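Local coordinates for protein PrgB (Enterococcus faecalis, PDB 6GED) that probably acts as a cell-wall-anchored adhesin of the antigen I/II family, captured here as its glucan-binding-protein-C-type domain with bound sodium and nucleic acid, at residues F51-D56 against F84-V89; S199-L204 against L254-W259. All coordinates share one frame; numbering follows the deposited sequence.

Contact 1. Residues F51-D56 against F84-V89; sequences FIKATD and FQNSFV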
ATOM      1  N   PHE A  51      13.912   8.117 -11.573  1.00 23.67           N
ATOM      2  CA  PHE A  51      14.463   6.997 -10.821  1.00 23.34           C
ATOM      3  C   PHE A  51      15.441   7.488  -9.756  1.00 24.80           C
ATOM      4  O   PHE A  51      16.142   8.486  -9.935  1.00 25.56           O
ATOM      5  CB  PHE A  51      15.152   5.992 -11.747  1.00 24.76           C
ATOM      6  CG  PHE A  51      14.174   5.246 -12.663  1.00 24.05           C
ATOM      7  CD1 PHE A  51      14.022   5.642 -14.002  1.00 29.44           C
ATOM      8  CD2 PHE A  51      13.412   4.188 -12.191  1.00 29.61           C
ATOM      9  CE1 PHE A  51      13.127   4.977 -14.871  1.00 29.33           C
ATOM     10  CE2 PHE A  51      12.486   3.518 -13.049  1.00 26.93           C
ATOM     11  CZ  PHE A  51      12.352   3.926 -14.403  1.00 24.76           C
ATOM     12  N   ILE A  52      15.453   6.797  -8.630  1.00 22.87           N
ATOM     13  CA  ILE A  52      16.432   7.061  -7.577  1.00 23.19           C
ATOM     14  C   ILE A  52      17.529   6.010  -7.684  1.00 25.60           C
ATOM     15  O   ILE A  52      17.251   4.809  -7.640  1.00 26.17           O
ATOM     16  CB  ILE A  52      15.774   7.049  -6.188  1.00 23.04           C
ATOM     17  CG1 ILE A  52      14.749   8.171  -6.060  1.00 26.22           C
ATOM     18  CG2 ILE A  52      16.843   7.161  -5.088  1.00 25.95           C
ATOM     19  CD1 ILE A  52      13.926   8.075  -4.740  1.00 24.55           C
ATOM     20  N   LYS A  53      18.769   6.442  -7.858  1.00 25.17           N
ATOM     21  CA  LYS A  53      19.879   5.490  -7.879  1.00 26.42           C
ATOM     22  C   LYS A  53      19.920   4.694  -6.576  1.00 27.13           C
ATOM     23  O   LYS A  53      19.696   5.247  -5.494  1.00 28.75           O
ATOM     24  CB  LYS A  53      21.206   6.227  -8.076  1.00 27.55           C
ATOM     25  CG  LYS A  53      21.507   6.606  -9.499  1.00 35.57           C
ATOM     26  CD  LYS A  53      22.782   7.455  -9.592  1.00 44.71           C
ATOM     27  CE  LYS A  53      22.948   8.354  -8.380  1.00 56.00           C
ATOM     28  NZ  LYS A  53      21.848   9.364  -8.298  1.00 64.39           N
ATOM     29  N   ALA A  54      20.189   3.383  -6.688  1.00 25.89           N
ATOM     30  CA  ALA A  54      20.263   2.534  -5.490  1.00 29.29           C
ATOM     31  C   ALA A  54      21.335   3.029  -4.518  1.00 28.28           C
ATOM     32  O   ALA A  54      21.167   2.927  -3.302  1.00 29.79           O
ATOM     33  CB  ALA A  54      20.558   1.070  -5.857  1.00 27.33           C
ATOM     34  N   THR A  55      22.450   3.554  -5.029  1.00 28.58           N
ATOM     35  CA  THR A  55      23.479   4.053  -4.102  1.00 29.74           C
ATOM     36  C   THR A  55      22.980   5.246  -3.293  1.00 33.58           C
ATOM     37  O   THR A  55      23.390   5.422  -2.139  1.00 39.99           O
ATOM     38  CB  THR A  55      24.746   4.443  -4.850  1.00 38.66           C
ATOM     39  OG1 THR A  55      24.402   5.242  -5.989  1.00 45.66           O
ATOM     40  CG2 THR A  55      25.501   3.207  -5.293  1.00 34.65           C
ATOM     41  N   ASP A  56      22.124   6.091  -3.888  1.00 33.68           N
ATOM     42  CA  ASP A  56      21.507   7.181  -3.143  1.00 29.06           C
ATOM     43  C   ASP A  56      20.413   6.683  -2.216  1.00 29.29           C
ATOM     44  O   ASP A  56      20.291   7.161  -1.083  1.00 26.67           O
ATOM     45  CB  ASP A  56      20.910   8.212  -4.087  1.00 31.41           C
ATOM     46  CG  ASP A  56      21.963   9.045  -4.794  1.00 37.89           C
ATOM     47  OD1 ASP A  56      23.135   9.063  -4.355  1.00 39.32           O
ATOM     48  OD2 ASP A  56      21.614   9.689  -5.800  1.00 37.85           O
ATOM     49  N   PHE A  84      16.408   3.054 -14.999  1.00 34.46           N
ATOM     50  CA  PHE A  84      15.729   1.824 -14.602  1.00 34.07           C
ATOM     51  C   PHE A  84      16.726   0.825 -14.029  1.00 32.86           C
ATOM     52  O   PHE A  84      16.504   0.262 -12.954  1.00 30.30           O
ATOM     53  CB  PHE A  84      14.969   1.227 -15.792  1.00 27.20           C
ATOM     54  CG  PHE A  84      14.072   0.043 -15.415  1.00 31.60           C
ATOM     55  CD1 PHE A  84      13.943  -1.046 -16.264  1.00 40.92           C
ATOM     56  CD2 PHE A  84      13.383   0.023 -14.217  1.00 37.12           C
ATOM     57  CE1 PHE A  84      13.120  -2.147 -15.923  1.00 41.80           C
ATOM     58  CE2 PHE A  84      12.557  -1.073 -13.855  1.00 38.18           C
ATOM     59  CZ  PHE A  84      12.423  -2.153 -14.712  1.00 35.47           C
ATOM     60  N   GLN A  85      17.896   0.708 -14.657  1.00 31.15           N
ATOM     61  CA  GLN A  85      18.843  -0.335 -14.279  1.00 36.36           C
ATOM     62  C   GLN A  85      19.500  -0.043 -12.940  1.00 36.81           C
ATOM     63  O   GLN A  85      19.618  -0.942 -12.096  1.00 35.54           O
ATOM     64  CB  GLN A  85      19.915  -0.486 -15.361  1.00 45.20           C
ATOM     65  CG  GLN A  85      19.433  -0.165 -16.778  1.00 54.80           C
ATOM     66  CD  GLN A  85      18.458  -1.199 -17.307  1.00 64.67           C
ATOM     67  OE1 GLN A  85      18.133  -2.174 -16.622  1.00 71.09           O
ATOM     68  NE2 GLN A  85      17.978  -0.991 -18.532  1.00 66.08           N
ATOM     69  N   ASN A  86      19.945   1.192 -12.717  1.00 32.63           N
ATOM     70  CA  ASN A  86      20.659   1.443 -11.472  1.00 32.90           C
ATOM     71  C   ASN A  86      19.739   1.838 -10.324  1.00 34.54           C
ATOM     72  O   ASN A  86      20.234   2.069  -9.212  1.00 32.89           O
ATOM     73  CB  ASN A  86      21.780   2.489 -11.665  1.00 30.23           C
ATOM     74  CG  ASN A  86      21.260   3.892 -12.023  1.00 29.79           C
ATOM     75  OD1 ASN A  86      20.102   4.264 -11.778  1.00 30.45           O
ATOM     76  ND2 ASN A  86      22.137   4.676 -12.568  1.00 31.12           N
ATOM     77  N   SER A  87      18.420   1.883 -10.542  1.00 26.19           N
ATOM     78  CA  SER A  87      17.484   2.047  -9.437  1.00 24.73           C
ATOM     79  C   SER A  87      17.167   0.728  -8.732  1.00 24.32           C
ATOM     80  O   SER A  87      16.359   0.725  -7.802  1.00 25.78           O
ATOM     81  CB  SER A  87      16.170   2.663  -9.909  1.00 27.52           C
ATOM     82  OG  SER A  87      15.421   1.722 -10.671  1.00 28.75           O
ATOM     83  N   PHE A  88      17.743  -0.379  -9.172  1.00 25.30           N
ATOM     84  CA  PHE A  88      17.401  -1.685  -8.606  1.00 32.44           C
ATOM     85  C   PHE A  88      17.954  -1.804  -7.200  1.00 26.26           C
ATOM     86  O   PHE A  88      19.158  -1.650  -7.000  1.00 27.68           O
ATOM     87  CB  PHE A  88      17.983  -2.800  -9.467  1.00 31.72           C
ATOM     88  CG  PHE A  88      17.661  -4.165  -8.965  1.00 30.18           C
ATOM     89  CD1 PHE A  88      18.641  -4.979  -8.448  1.00 38.56           C
ATOM     90  CD2 PHE A  88      16.360  -4.622  -8.994  1.00 29.67           C
ATOM     91  CE1 PHE A  88      18.327  -6.257  -7.993  1.00 41.38           C
ATOM     92  CE2 PHE A  88      16.036  -5.888  -8.543  1.00 31.72           C
ATOM     93  CZ  PHE A  88      17.020  -6.704  -8.042  1.00 35.31           C
ATOM     94  N   VAL A  89      17.088  -2.084  -6.235  1.00 24.05           N
ATOM     95  CA  VAL A  89      17.476  -2.205  -4.834  1.00 26.03           C
ATOM     96  C   VAL A  89      17.198  -3.641  -4.375  1.00 27.36           C
ATOM     97  O   VAL A  89      16.190  -4.241  -4.757  1.00 28.00           O
ATOM     98  CB  VAL A  89      16.712  -1.188  -3.959  1.00 33.66           C
ATOM     99  CG1 VAL A  89      16.763  -1.580  -2.453  1.00 37.54           C
ATOM    100  CG2 VAL A  89      17.244   0.243  -4.199  1.00 30.17           C
TER
HETATM  101  O   HOH W   1      23.002   2.788  -8.037  1.00 41.56           O
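Lys53 and Ser87 bring the two backbones closest, their CA atoms 4.5 Å apart, and just past that point Ala54 N gives a nearly straight hydrogen bond to Asn86 O (2.8 Å, 167° at the hydrogen). Asn86 O is gripped a second time by an ordered water, which in turn accepts from Thr55 N. Next to this, Ser87 CA makes a CA-H...O contact with Ile52 O at 3.3 Å.

Phe84 CA makes a CH-pi contact over one face of the Phe51 ring, 3.9 Å from its centroid and almost on the normal. With its CG anti to the backbone N (chi1 -172°), Phe84 carries its own ring onward so that CD2 comes 3.8 Å from Phe51 CE2, the two planes inclined at 43°. Ser87 OG touches the Phe51 ring near CD2 while bonding to Phe84 O (2.9 Å) from above that carbonyl's plane, which ties up the 84-87 turn. Farther along, Ala54 CB packs on Val89 CG2 at 3.8 Å. On the partly exposed side, Lys53 CG lies 3.6 Å from Asn86 OD1, which accepts from Asn83 N; the bent lysine chain turns away, and its NZ reaches Asp56 and Thr81.

Strands 50-51 and 88-89 both pair antiparallel with strand 99-104 in the six-stranded sheet. The arrangement is that of a short helix that begins at Ala54, soon after strand 50-51, with Lys53 at the N-cap position and the first helical N-H groups met by the carbonyl of a neighbouring turn and its water.

Contact 2. Residues S199-L204 against L254-W259; sequences SLNSSL and LKNSDW. With NA (sodium ion), chain D.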
ATOM      1  N   SER A 199      -3.338  -4.562   7.425  1.00 15.86           N
ATOM      2  CA  SER A 199      -2.167  -4.038   8.163  1.00 18.74           C
ATOM      3  C   SER A 199      -2.252  -2.521   8.290  1.00 20.27           C
ATOM      4  O   SER A 199      -1.286  -1.812   8.076  1.00 23.46           O
ATOM      5  CB  SER A 199      -0.860  -4.443   7.472  1.00 22.76           C
ATOM      6  OG  SER A 199       0.292  -4.234   8.298  1.00 25.72           O
ATOM      7  N   LEU A 200      -3.431  -2.028   8.665  1.00 16.28           N
ATOM      8  CA  LEU A 200      -3.662  -0.594   8.838  1.00 18.43           C
ATOM      9  C   LEU A 200      -3.467  -0.333  10.322  1.00 16.93           C
ATOM     10  O   LEU A 200      -4.406  -0.172  11.094  1.00 16.13           O
ATOM     11  CB  LEU A 200      -5.062  -0.200   8.328  1.00 16.60           C
ATOM     12  CG  LEU A 200      -5.295  -0.458   6.832  1.00 21.27           C
ATOM     13  CD1 LEU A 200      -6.761  -0.131   6.374  1.00 20.02           C
ATOM     14  CD2 LEU A 200      -4.317   0.345   5.982  1.00 25.12           C
ATOM     15  N   ASN A 201      -2.202  -0.311  10.722  1.00 16.96           N
ATOM     16  CA  ASN A 201      -1.853  -0.153  12.114  1.00 16.37           C
ATOM     17  C   ASN A 201      -1.962   1.316  12.554  1.00 19.79           C
ATOM     18  O   ASN A 201      -1.914   2.248  11.745  1.00 19.83           O
ATOM     19  CB  ASN A 201      -0.431  -0.663  12.317  1.00 17.52           C
ATOM     20  CG  ASN A 201       0.595   0.190  11.562  1.00 25.99           C
ATOM     21  OD1 ASN A 201       0.719   0.108  10.338  1.00 24.31           O
ATOM     22  ND2 ASN A 201       1.324   1.015  12.290  1.00 21.72           N
ATOM     23  N   SER A 202      -2.078   1.508  13.869  1.00 17.02           N
ATOM     24  CA  SER A 202      -2.263   2.834  14.456  1.00 18.53           C
ATOM     25  C   SER A 202      -1.656   2.873  15.845  1.00 18.07           C
ATOM     26  O   SER A 202      -1.846   1.946  16.639  1.00 19.64           O
ATOM     27  CB  SER A 202      -3.744   3.214  14.586  1.00 17.27           C
ATOM     28  OG  SER A 202      -3.903   4.484  15.236  1.00 19.07           O
ATOM     29  N   SER A 203      -0.932   3.967  16.135  1.00 19.20           N
ATOM     30  CA  SER A 203      -0.468   4.284  17.477  1.00 21.45           C
ATOM     31  C   SER A 203      -1.068   5.602  17.969  1.00 20.08           C
ATOM     32  O   SER A 203      -0.540   6.223  18.908  1.00 22.47           O
ATOM     33  CB  SER A 203       1.063   4.330  17.520  1.00 24.80           C
ATOM     34  OG  SER A 203       1.528   5.191  16.486  1.00 21.76           O
ATOM     35  N   LEU A 204      -2.163   6.051  17.351  1.00 23.88           N
ATOM     36  CA  LEU A 204      -2.690   7.383  17.650  1.00 21.37           C
ATOM     37  C   LEU A 204      -3.112   7.472  19.111  1.00 22.26           C
ATOM     38  O   LEU A 204      -3.789   6.577  19.631  1.00 21.85           O
ATOM     39  CB  LEU A 204      -3.890   7.706  16.753  1.00 23.06           C
ATOM     40  CG  LEU A 204      -3.589   8.142  15.336  1.00 23.43           C
ATOM     41  CD1 LEU A 204      -4.908   8.210  14.549  1.00 18.61           C
ATOM     42  CD2 LEU A 204      -2.888   9.518  15.308  1.00 23.19           C
ATOM     43  N   LEU A 254      -4.275  -3.488  22.747  1.00 22.10           N
ATOM     44  CA  LEU A 254      -3.611  -4.233  21.694  1.00 18.44           C
ATOM     45  C   LEU A 254      -2.234  -3.685  21.405  1.00 24.69           C
ATOM     46  O   LEU A 254      -2.029  -2.464  21.374  1.00 20.75           O
ATOM     47  CB  LEU A 254      -4.416  -4.198  20.386  1.00 20.95           C
ATOM     48  CG  LEU A 254      -5.681  -5.036  20.410  1.00 22.87           C
ATOM     49  CD1 LEU A 254      -6.496  -4.613  19.175  1.00 16.84           C
ATOM     50  CD2 LEU A 254      -5.380  -6.575  20.430  1.00 22.24           C
ATOM     51  N   LYS A 255      -1.322  -4.608  21.109  1.00 20.20           N
ATOM     52  CA  LYS A 255      -0.007  -4.334  20.558  1.00 20.26           C
ATOM     53  C   LYS A 255       0.031  -4.842  19.131  1.00 22.95           C
ATOM     54  O   LYS A 255      -0.786  -5.688  18.742  1.00 18.98           O
ATOM     55  CB  LYS A 255       1.090  -5.003  21.400  1.00 21.85           C
ATOM     56  CG  LYS A 255       1.150  -4.379  22.760  1.00 30.94           C
ATOM     57  CD  LYS A 255       2.135  -5.143  23.667  1.00 42.77           C
ATOM     58  CE  LYS A 255       2.295  -4.425  25.000  1.00 55.20           C
ATOM     59  NZ  LYS A 255       1.027  -4.462  25.798  1.00 60.31           N
ATOM     60  N   ASN A 256       0.995  -4.323  18.358  1.00 17.79           N
ATOM     61  CA  ASN A 256       1.036  -4.631  16.932  1.00 22.66           C
ATOM     62  C   ASN A 256       1.115  -6.127  16.678  1.00 26.00           C
ATOM     63  O   ASN A 256       0.448  -6.647  15.768  1.00 21.12           O
ATOM     64  CB  ASN A 256       2.222  -3.963  16.252  1.00 20.90           C
ATOM     65  CG  ASN A 256       2.168  -4.111  14.722  1.00 26.22           C
ATOM     66  OD1 ASN A 256       2.939  -4.875  14.127  1.00 23.53           O
ATOM     67  ND2 ASN A 256       1.254  -3.374  14.083  1.00 23.36           N
ATOM     68  N   SER A 257       1.961  -6.829  17.436  1.00 18.73           N
ATOM     69  CA  SER A 257       2.142  -8.263  17.164  1.00 22.62           C
ATOM     70  C   SER A 257       0.985  -9.109  17.643  1.00 25.64           C
ATOM     71  O   SER A 257       1.015 -10.333  17.429  1.00 27.76           O
ATOM     72  CB  SER A 257       3.444  -8.779  17.797  1.00 22.39           C
ATOM     73  OG  SER A 257       3.343  -8.722  19.209  1.00 25.06           O
ATOM     74  N   ASP A 258      -0.020  -8.491  18.247  1.00 21.11           N
ATOM     75  CA  ASP A 258      -1.210  -9.191  18.691  1.00 24.69           C
ATOM     76  C   ASP A 258      -2.165  -9.427  17.517  1.00 25.19           C
ATOM     77  O   ASP A 258      -3.171 -10.075  17.674  1.00 21.62           O
ATOM     78  CB  ASP A 258      -1.967  -8.400  19.762  1.00 22.57           C
ATOM     79  CG  ASP A 258      -1.210  -8.283  21.075  1.00 30.21           C
ATOM     80  OD1 ASP A 258      -1.533  -7.379  21.867  1.00 29.29           O
ATOM     81  OD2 ASP A 258      -0.315  -9.089  21.328  1.00 26.56           O
ATOM     82  N   TRP A 259      -1.908  -8.785  16.381  1.00 19.60           N
ATOM     83  CA  TRP A 259      -2.792  -8.929  15.220  1.00 19.76           C
ATOM     84  C   TRP A 259      -2.176  -8.757  13.828  1.00 19.95           C
ATOM     85  O   TRP A 259      -2.672  -9.287  12.854  1.00 19.68           O
ATOM     86  CB  TRP A 259      -3.972  -7.960  15.351  1.00 16.82           C
ATOM     87  CG  TRP A 259      -3.542  -6.536  15.318  1.00 17.56           C
ATOM     88  CD1 TRP A 259      -3.188  -5.767  16.372  1.00 22.61           C
ATOM     89  CD2 TRP A 259      -3.378  -5.724  14.159  1.00 16.02           C
ATOM     90  NE1 TRP A 259      -2.818  -4.526  15.952  1.00 21.27           N
ATOM     91  CE2 TRP A 259      -2.917  -4.477  14.589  1.00 21.57           C
ATOM     92  CE3 TRP A 259      -3.555  -5.939  12.799  1.00 15.81           C
ATOM     93  CZ2 TRP A 259      -2.653  -3.441  13.706  1.00 19.49           C
ATOM     94  CZ3 TRP A 259      -3.294  -4.905  11.925  1.00 18.67           C
ATOM     95  CH2 TRP A 259      -2.841  -3.681  12.380  1.00 18.77           C
TER
HETATM   96 NA    NA D 601       0.953  -1.436   8.371  1.00 27.07          NA
HETATM   97  O   HOH W   2       2.508  -2.804   9.912  1.00 33.92           O
HETATM   98  O   HOH W   3       2.220  -2.144   6.652  1.00 34.17           O
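Trp259 turns the edge of its indole toward the chain at Asn201, with CH2 3.7 Å from Asn201 CA and CZ2 lying against Asn201 CB. The same edge runs on to Ser199, where CZ3 comes 4.0 Å from Ser199 CA. Asn256 adds a second touch on the asparagine, its ND2 3.6 Å from Asn201 CB. Across the contact itself the two segments meet by van der Waals packing.

Three oxygens of Ser199 and Asn201 bind a sodium ion. It lies 2.3 Å from Ser199 O, 2.5 Å from Asn201 OD1 and, more loosely, 2.9 Å from Ser199 OG; two waters and Glu212 OE1 bring the oxygen ligands to six. An inverse gamma turn centred on Leu200 folds the chain so that the backbone carbonyl and the asparagine side chain reach the same ion. Asn201 CG sits between the backbone N and the carbonyl carbon (chi1 65°), which sends OD1 to the metal while CB stays against the indole.

Two aspartates make up the next layer. Asp260 bonds Ser199 OG through OD1 and Asn256 ND2 through OD2, and Asp246 holds Asn201 ND2 through OD1 and Asn256 ND2 through OD2, so each carboxylate bridges the segments. The indole is fixed by NE1 bonding to Ile245 O, and the 3-10 turn brings Asn256 O over one ring face, toward its rim.

An all-oxygen shell with one carboxylate among its ligands is compatible with a hard cation such as the modelled sodium, in keeping with metal binding by this protein, though such a shell does not by itself discriminate against calcium. The two second-shell aspartates probably polarise the ligands toward the ion and add to the negative field around it.

Contact 1 and contact 2 are separate sites of one glucan-binding-protein-C-type domain: their centres are 32 Å apart, their nearest atoms about 20 Å, and they do not touch. They also follow each other along the chain, 51-56 with 84-89 closing before 199-204 with 254-259 begins. Contact 1 belongs to the six-stranded sheet, whereas contact 2 joins two loops, one of them leading into strand 211-215 of the nine-stranded sheet. The sodium ion is bound at contact 2. The nucleic acid lies nearer contact 1, about 9 Å from its nearest atom against about 26 Å for contact 2, so the ion is unlikely to bridge protein and nucleic acid directly.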